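FAD dependent oxidoreductase domain-containing protein (Deinococcus radiodurans R1, PDB 3C4N) probably acts as an FAD-dependent oxidoreductase of the ETF-QO/FixC family and binds ADP in the crystal, although its exact reaction is not known. Local coordinates at residues 71-76 with 174-179; 192-197 with 203-208. All blocks are in the same frame, centred on the assembly; numbering follows the deposited sequence.

Overall arrangement
From the N terminus the chain runs through the Rossmann-type strands 36-42 and 64-67 and enters the loop that holds residues 71-76. Interaction 1 closes a long loop of 97 intervening residues, returning helix 171-183 to the end of that early strand-loop unit. Interaction 2 follows in series, neither nested in the first nor crossing it, and joins the two arms of the hairpin 194-198 and 201-205, which extends the same nucleotide-binding sheet through strand 221-225. The centres lie about 18 Å apart, yet both contacts reach ADP: Asn74 in residues 71-76 meets the ribose, whereas Ala195 in residues 192-197 reads the adenine edge.

Interaction 1 of 2, residues 71-76 with 174-179; sequences GLPNEE and LALLAA. With ADP (adenosine-5'-diphosphate), chain C.
Leu72 and Pro73 form two neighbouring apolar bumps that rest against Leu176 and Ala179, one turn apart on helix 171-183. The loop belongs to the Rossmann-type nucleotide-binding fold of this FAD-dependent oxidoreductase family and follows strand 64-67. The shallow seat on the helix is shaped by the difference in size between its two residues: Leu176 stands out as a bump, while the short Ala179 leaves a hollow that the branched end of Leu72 enters. There Leu72 CD1 settles 3.7 Å from Ala179 CB, with CD2 of the same leucine only slightly farther from that methyl. Leu72 brings both methyls to the helix because its CG stands opposite the main-chain nitrogen about the CA-CB bond (chi1 -173°), and that CG passes 3.9 Å from Leu176 CD1. Leu191 also packs on Leu72, from another loop.

The peptide bond before Pro73 is cis, and the pyrrolidine ring meets Leu176 beside Leu72. Its CG lies 3.7 Å from Leu176 CD1, so that this one methyl touches both loop residues. No hydrogen bond crosses between loop and helix; the fit is wholly apolar. Just beyond Pro73 the chain turns to the ADP site, where the Asn74 side chain touches Glu68, which also binds ADP. Asn74 ND2 makes a weak but nearly straight 3.4 Å hydrogen bond to ADP O3', while ADP O2' lies closer to it, at 2.9 Å.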
loop_
_atom_site.group_PDB
_atom_site.type_symbol
_atom_site.label_atom_id
_atom_site.label_comp_id
_atom_site.label_asym_id
_atom_site.label_seq_id
_atom_site.Cartn_x
_atom_site.Cartn_y
_atom_site.Cartn_z
ATOM N N GLY A 71 6.871 5.715 -3.611
ATOM C CA GLY A 71 5.700 5.541 -2.783
ATOM C C GLY A 71 4.446 5.482 -3.629
ATOM O O GLY A 71 4.508 5.503 -4.860
ATOM N N LEU A 72 3.299 5.423 -2.966
ATOM C CA LEU A 72 2.025 5.355 -3.660
ATOM C C LEU A 72 1.092 6.479 -3.213
ATOM O O LEU A 72 0.557 6.448 -2.112
ATOM C CB LEU A 72 1.365 4.014 -3.379
ATOM C CG LEU A 72 0.095 3.751 -4.174
ATOM C CD1 LEU A 72 0.461 3.469 -5.629
ATOM C CD2 LEU A 72 -0.632 2.576 -3.571
ATOM N N PRO A 73 0.878 7.485 -4.071
ATOM C CA PRO A 73 1.443 7.639 -5.419
ATOM C C PRO A 73 2.936 7.940 -5.381
ATOM O O PRO A 73 3.542 8.019 -4.312
ATOM C CB PRO A 73 0.663 8.823 -5.992
ATOM C CG PRO A 73 -0.627 8.802 -5.222
ATOM C CD PRO A 73 -0.161 8.500 -3.825
ATOM N N ASN A 74 3.527 8.113 -6.556
ATOM C CA ASN A 74 4.941 8.451 -6.650
ATOM C C ASN A 74 5.057 9.750 -7.440
ATOM O O ASN A 74 4.928 9.743 -8.662
ATOM C CB ASN A 74 5.712 7.328 -7.349
ATOM C CG ASN A 74 7.179 7.661 -7.533
ATOM O OD1 ASN A 74 7.762 8.407 -6.739
ATOM N ND2 ASN A 74 7.787 7.103 -8.574
ATOM N N GLU A 75 5.286 10.871 -6.752
ATOM C CA GLU A 75 5.383 12.152 -7.459
ATOM C C GLU A 75 6.733 12.348 -8.132
ATOM O O GLU A 75 7.046 13.436 -8.597
ATOM C CB GLU A 75 5.087 13.334 -6.527
ATOM C CG GLU A 75 6.297 13.894 -5.827
ATOM C CD GLU A 75 6.804 12.976 -4.751
ATOM O OE1 GLU A 75 6.391 13.160 -3.587
ATOM O OE2 GLU A 75 7.603 12.066 -5.069
ATOM N N GLU A 76 7.520 11.280 -8.181
ATOM C CA GLU A 76 8.820 11.306 -8.821
ATOM C C GLU A 76 8.716 10.543 -10.141
ATOM O O GLU A 76 9.722 10.271 -10.799
ATOM C CB GLU A 76 9.862 10.665 -7.903
ATOM C CG GLU A 76 10.225 11.522 -6.680
ATOM C CD GLU A 76 10.763 10.708 -5.501
ATOM O OE1 GLU A 76 11.622 9.818 -5.715
ATOM O OE2 GLU A 76 10.330 10.969 -4.352
ATOM N N LEU A 174 -5.810 8.384 -11.737
ATOM C CA LEU A 174 -6.131 7.143 -12.445
ATOM C C LEU A 174 -5.288 6.019 -11.878
ATOM O O LEU A 174 -5.809 4.977 -11.491
ATOM C CB LEU A 174 -5.851 7.289 -13.946
ATOM C CG LEU A 174 -6.019 6.027 -14.790
ATOM C CD1 LEU A 174 -7.375 5.410 -14.487
ATOM C CD2 LEU A 174 -5.911 6.340 -16.307
ATOM N N ALA A 175 -3.985 6.253 -11.818
ATOM C CA ALA A 175 -3.035 5.274 -11.309
ATOM C C ALA A 175 -3.337 4.871 -9.861
ATOM O O ALA A 175 -3.427 3.687 -9.558
ATOM C CB ALA A 175 -1.618 5.833 -11.423
ATOM N N LEU A 176 -3.486 5.859 -8.976
ATOM C CA LEU A 176 -3.791 5.595 -7.567
ATOM C C LEU A 176 -5.044 4.726 -7.452
ATOM O O LEU A 176 -5.065 3.734 -6.724
ATOM C CB LEU A 176 -4.025 6.904 -6.806
ATOM C CG LEU A 176 -4.271 6.710 -5.304
ATOM C CD1 LEU A 176 -3.047 6.058 -4.692
ATOM C CD2 LEU A 176 -4.579 8.046 -4.606
ATOM N N LEU A 177 -6.089 5.125 -8.170
ATOM C CA LEU A 177 -7.346 4.395 -8.174
ATOM C C LEU A 177 -7.110 2.947 -8.562
ATOM O O LEU A 177 -7.625 2.028 -7.932
ATOM C CB LEU A 177 -8.325 5.013 -9.170
ATOM C CG LEU A 177 -9.548 4.167 -9.520
ATOM C CD1 LEU A 177 -10.372 3.865 -8.277
ATOM C CD2 LEU A 177 -10.378 4.915 -10.528
ATOM N N ALA A 178 -6.324 2.748 -9.609
ATOM C CA ALA A 178 -6.045 1.412 -10.086
ATOM C C ALA A 178 -5.271 0.640 -9.037
ATOM O O ALA A 178 -5.593 -0.509 -8.748
ATOM C CB ALA A 178 -5.264 1.475 -11.387
ATOM N N ALA A 179 -4.254 1.260 -8.456
ATOM C CA ALA A 179 -3.480 0.560 -7.437
ATOM C C ALA A 179 -4.398 0.227 -6.256
ATOM O O ALA A 179 -4.452 -0.914 -5.811
ATOM C CB ALA A 179 -2.300 1.417 -6.979
HETATM P PB ADP C . 4.564 4.605 -16.626
HETATM O O1B ADP C . 4.908 3.812 -17.806
HETATM O O2B ADP C . 3.137 4.172 -16.044
HETATM O O3B ADP C . 4.535 6.177 -16.993
HETATM P PA ADP C . 5.978 5.567 -14.603
HETATM O O1A ADP C . 7.260 6.137 -15.062
HETATM O O2A ADP C . 4.840 6.717 -14.670
HETATM O O3A ADP C . 5.579 4.284 -15.480
HETATM O "O5'" ADP C . 6.059 4.873 -13.164
HETATM C "C5'" ADP C . 6.417 3.539 -13.353
HETATM C "C4'" ADP C . 6.989 2.960 -12.087
HETATM O "O4'" ADP C . 8.039 1.964 -11.975
HETATM C "C3'" ADP C . 7.527 4.252 -11.555
HETATM O "O3'" ADP C . 6.488 4.980 -10.899
HETATM C "C2'" ADP C . 8.675 3.848 -10.627
HETATM O "O2'" ADP C . 8.445 4.355 -9.302
HETATM C "C1'" ADP C . 8.684 2.296 -10.717
HETATM N N9 ADP C . 9.972 1.704 -10.886
HETATM C C8 ADP C . 10.934 2.140 -11.811
HETATM N N7 ADP C . 12.022 1.401 -11.684
HETATM C C5 ADP C . 11.811 0.453 -10.733
HETATM C C6 ADP C . 12.525 -0.671 -10.242
HETATM N N6 ADP C . 13.625 -1.195 -10.956
HETATM N N1 ADP C . 11.991 -1.401 -9.237
HETATM C C2 ADP C . 10.798 -1.109 -8.721
HETATM N N3 ADP C . 10.076 -0.145 -9.161
HETATM C C4 ADP C . 10.490 0.645 -10.234
#

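Interaction 2 of 2, residues 192-197 with 203-208; sequences NTRAEL and RLHRLT. With ADP (adenosine-5'-diphosphate), chain C.
Arg194 lays its guanidinium almost flat over one face of the His205 imidazole, the planes 24° apart and the centres 4.0 Å from each other. NH2 of Arg194 does the closest touching, sitting above the middle of the ring and 3.4 Å from His205 CG. It gets there by a bend at chi3, which folds the end of an otherwise outstretched arginine chain (chi1 -179°) back over the histidine. At its edge the ring makes a weak hydrogen bond from ND1 to Arg194 O, an oxygen that also accepts the backbone N-H of His205 at 3.0 Å. Glu196 OE1 reaches the ring edge too, 3.0 Å from His205 CE1, with the carboxylate turned nearly parallel to the ring plane. Replacing His205 by an alanine is likely to leave the Arg194 guanidinium without its stacking surface and free to turn, and Arg194 O without its weak second donor.

Farther along the same face, Glu196 and Arg203 run side by side. Their salt bridge is long and weak, with Arg203 NE 3.5 Å from Glu196 OE2, and the carboxylate and guanidinium planes are turned 56° apart. These side chains ride on an antiparallel beta hairpin, in which Arg194-His205 and Glu196-Arg203 are hydrogen-bonded pairs flanking the non-hydrogen-bonded pair Ala195-Leu204. The backbone of Ala195 faces away from the partner strand and grips adenine twice: its N donates to ADP N1 at 2.8 Å and its O accepts from ADP N6 at 3.1 Å, both bonds nearly straight.

On the Leu204 side, Thr193 CG2 packs 3.7 Å from Leu204 CB and equally near Arg206 CG. Farther out, Thr193 OG1 is hydrogen-bonded to Leu191 O, Ile42 of strand 36-42 packs on Ala195, and Leu204 pairs through its backbone with Arg221.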
loop_
_atom_site.group_PDB
_atom_site.type_symbol
_atom_site.label_atom_id
_atom_site.label_comp_id
_atom_site.label_asym_id
_atom_site.label_seq_id
_atom_site.Cartn_x
_atom_site.Cartn_y
_atom_site.Cartn_z
ATOM N N ASN A 192 8.729 1.358 -1.817
ATOM C CA ASN A 192 10.100 1.735 -1.502
ATOM C C ASN A 192 11.060 0.560 -1.671
ATOM O O ASN A 192 11.958 0.347 -0.855
ATOM C CB ASN A 192 10.162 2.280 -0.074
ATOM C CG ASN A 192 9.075 3.324 0.198
ATOM O OD1 ASN A 192 8.054 3.038 0.836
ATOM N ND2 ASN A 192 9.290 4.535 -0.299
ATOM N N THR A 193 10.857 -0.191 -2.748
ATOM C CA THR A 193 11.664 -1.363 -3.061
ATOM C C THR A 193 12.077 -1.377 -4.537
ATOM O O THR A 193 11.239 -1.295 -5.449
ATOM C CB THR A 193 10.869 -2.639 -2.776
ATOM O OG1 THR A 193 10.130 -2.472 -1.565
ATOM C CG2 THR A 193 11.790 -3.821 -2.636
ATOM N N ARG A 194 13.375 -1.489 -4.770
ATOM C CA ARG A 194 13.891 -1.526 -6.123
ATOM C C ARG A 194 13.988 -2.983 -6.535
ATOM O O ARG A 194 14.589 -3.799 -5.845
ATOM C CB ARG A 194 15.262 -0.852 -6.179
ATOM C CG ARG A 194 15.900 -0.817 -7.559
ATOM C CD ARG A 194 17.173 0.021 -7.546
ATOM N NE ARG A 194 18.204 -0.514 -6.651
ATOM C CZ ARG A 194 18.886 -1.638 -6.869
ATOM N NH1 ARG A 194 18.650 -2.360 -7.955
ATOM N NH2 ARG A 194 19.817 -2.040 -6.007
ATOM N N ALA A 195 13.360 -3.307 -7.655
ATOM C CA ALA A 195 13.381 -4.659 -8.159
ATOM C C ALA A 195 14.522 -4.791 -9.173
ATOM O O ALA A 195 14.804 -3.865 -9.938
ATOM C CB ALA A 195 12.037 -4.992 -8.801
ATOM N N GLU A 196 15.171 -5.952 -9.152
ATOM C CA GLU A 196 16.273 -6.284 -10.043
ATOM C C GLU A 196 15.917 -7.642 -10.635
ATOM O O GLU A 196 15.623 -8.581 -9.893
ATOM C CB GLU A 196 17.561 -6.409 -9.248
ATOM C CG GLU A 196 18.747 -6.865 -10.062
ATOM C CD GLU A 196 19.876 -7.379 -9.196
ATOM O OE1 GLU A 196 20.128 -6.775 -8.131
ATOM O OE2 GLU A 196 20.519 -8.379 -9.582
ATOM N N LEU A 197 15.945 -7.752 -11.961
ATOM C CA LEU A 197 15.599 -9.009 -12.611
ATOM C C LEU A 197 16.716 -10.047 -12.579
ATOM O O LEU A 197 17.850 -9.774 -12.958
ATOM C CB LEU A 197 15.177 -8.762 -14.066
ATOM C CG LEU A 197 13.922 -7.926 -14.337
ATOM C CD1 LEU A 197 13.763 -7.766 -15.836
ATOM C CD2 LEU A 197 12.689 -8.587 -13.756
ATOM N N ARG A 203 14.892 -9.830 -7.453
ATOM C CA ARG A 203 15.694 -9.561 -6.270
ATOM C C ARG A 203 15.194 -8.213 -5.775
ATOM O O ARG A 203 15.188 -7.234 -6.516
ATOM C CB ARG A 203 17.178 -9.484 -6.623
ATOM C CG ARG A 203 18.081 -9.162 -5.438
ATOM C CD ARG A 203 19.538 -8.977 -5.870
ATOM N NE ARG A 203 20.055 -10.128 -6.611
ATOM C CZ ARG A 203 20.161 -11.357 -6.117
ATOM N NH1 ARG A 203 19.786 -11.609 -4.867
ATOM N NH2 ARG A 203 20.642 -12.335 -6.877
ATOM N N LEU A 204 14.765 -8.176 -4.520
ATOM C CA LEU A 204 14.223 -6.967 -3.918
ATOM C C LEU A 204 15.193 -6.280 -2.972
ATOM O O LEU A 204 15.664 -6.886 -2.011
ATOM C CB LEU A 204 12.955 -7.326 -3.158
ATOM C CG LEU A 204 11.969 -8.147 -3.980
ATOM C CD1 LEU A 204 10.888 -8.697 -3.077
ATOM C CD2 LEU A 204 11.386 -7.284 -5.096
ATOM N N HIS A 205 15.472 -5.009 -3.235
ATOM C CA HIS A 205 16.369 -4.234 -2.383
ATOM C C HIS A 205 15.560 -3.228 -1.570
ATOM O O HIS A 205 14.639 -2.611 -2.101
ATOM C CB HIS A 205 17.407 -3.489 -3.227
ATOM C CG HIS A 205 18.200 -4.383 -4.125
ATOM N ND1 HIS A 205 17.682 -4.917 -5.285
ATOM C CD2 HIS A 205 19.447 -4.893 -4.001
ATOM C CE1 HIS A 205 18.574 -5.720 -5.835
ATOM N NE2 HIS A 205 19.653 -5.726 -5.075
ATOM N N ARG A 206 15.903 -3.078 -0.288
ATOM C CA ARG A 206 15.237 -2.130 0.617
ATOM C C ARG A 206 16.265 -1.410 1.486
ATOM O O ARG A 206 17.466 -1.431 1.198
ATOM C CB ARG A 206 14.228 -2.846 1.531
ATOM C CG ARG A 206 13.208 -3.684 0.765
ATOM C CD ARG A 206 11.982 -4.147 1.559
ATOM N NE ARG A 206 12.197 -5.357 2.294
ATOM C CZ ARG A 206 11.659 -6.571 2.228
ATOM N NH1 ARG A 206 10.715 -6.980 1.385
ATOM N NH2 ARG A 206 12.134 -7.402 3.129
ATOM N N LEU A 207 15.770 -0.775 2.549
ATOM C CA LEU A 207 16.592 -0.034 3.514
ATOM C C LEU A 207 15.872 0.012 4.864
ATOM O O LEU A 207 14.742 0.491 4.946
ATOM C CB LEU A 207 16.852 1.401 3.025
ATOM C CG LEU A 207 17.720 1.569 1.768
ATOM C CD1 LEU A 207 17.811 3.040 1.370
ATOM C CD2 LEU A 207 19.102 1.005 2.036
ATOM N N THR A 208 16.528 -0.488 5.912
ATOM C CA THR A 208 15.956 -0.510 7.262
ATOM C C THR A 208 16.337 0.731 8.068
ATOM O O THR A 208 17.465 1.218 7.983
ATOM C CB THR A 208 16.417 -1.764 8.054
ATOM O OG1 THR A 208 15.836 -1.753 9.367
ATOM C CG2 THR A 208 17.933 -1.788 8.183
HETATM P PB ADP C . 4.564 4.605 -16.626
HETATM O O1B ADP C . 4.908 3.812 -17.806
HETATM O O2B ADP C . 3.137 4.172 -16.044
HETATM O O3B ADP C . 4.535 6.177 -16.993
HETATM P PA ADP C . 5.978 5.567 -14.603
HETATM O O1A ADP C . 7.260 6.137 -15.062
HETATM O O2A ADP C . 4.840 6.717 -14.670
HETATM O O3A ADP C . 5.579 4.284 -15.480
HETATM O "O5'" ADP C . 6.059 4.873 -13.164
HETATM C "C5'" ADP C . 6.417 3.539 -13.353
HETATM C "C4'" ADP C . 6.989 2.960 -12.087
HETATM O "O4'" ADP C . 8.039 1.964 -11.975
HETATM C "C3'" ADP C . 7.527 4.252 -11.555
HETATM O "O3'" ADP C . 6.488 4.980 -10.899
HETATM C "C2'" ADP C . 8.675 3.848 -10.627
HETATM O "O2'" ADP C . 8.445 4.355 -9.302
HETATM C "C1'" ADP C . 8.684 2.296 -10.717
HETATM N N9 ADP C . 9.972 1.704 -10.886
HETATM C C8 ADP C . 10.934 2.140 -11.811
HETATM N N7 ADP C . 12.022 1.401 -11.684
HETATM C C5 ADP C . 11.811 0.453 -10.733
HETATM C C6 ADP C . 12.525 -0.671 -10.242
HETATM N N6 ADP C . 13.625 -1.195 -10.956
HETATM N N1 ADP C . 11.991 -1.401 -9.237
HETATM C C2 ADP C . 10.798 -1.109 -8.721
HETATM N N3 ADP C . 10.076 -0.145 -9.161
HETATM C C4 ADP C . 10.490 0.645 -10.234
#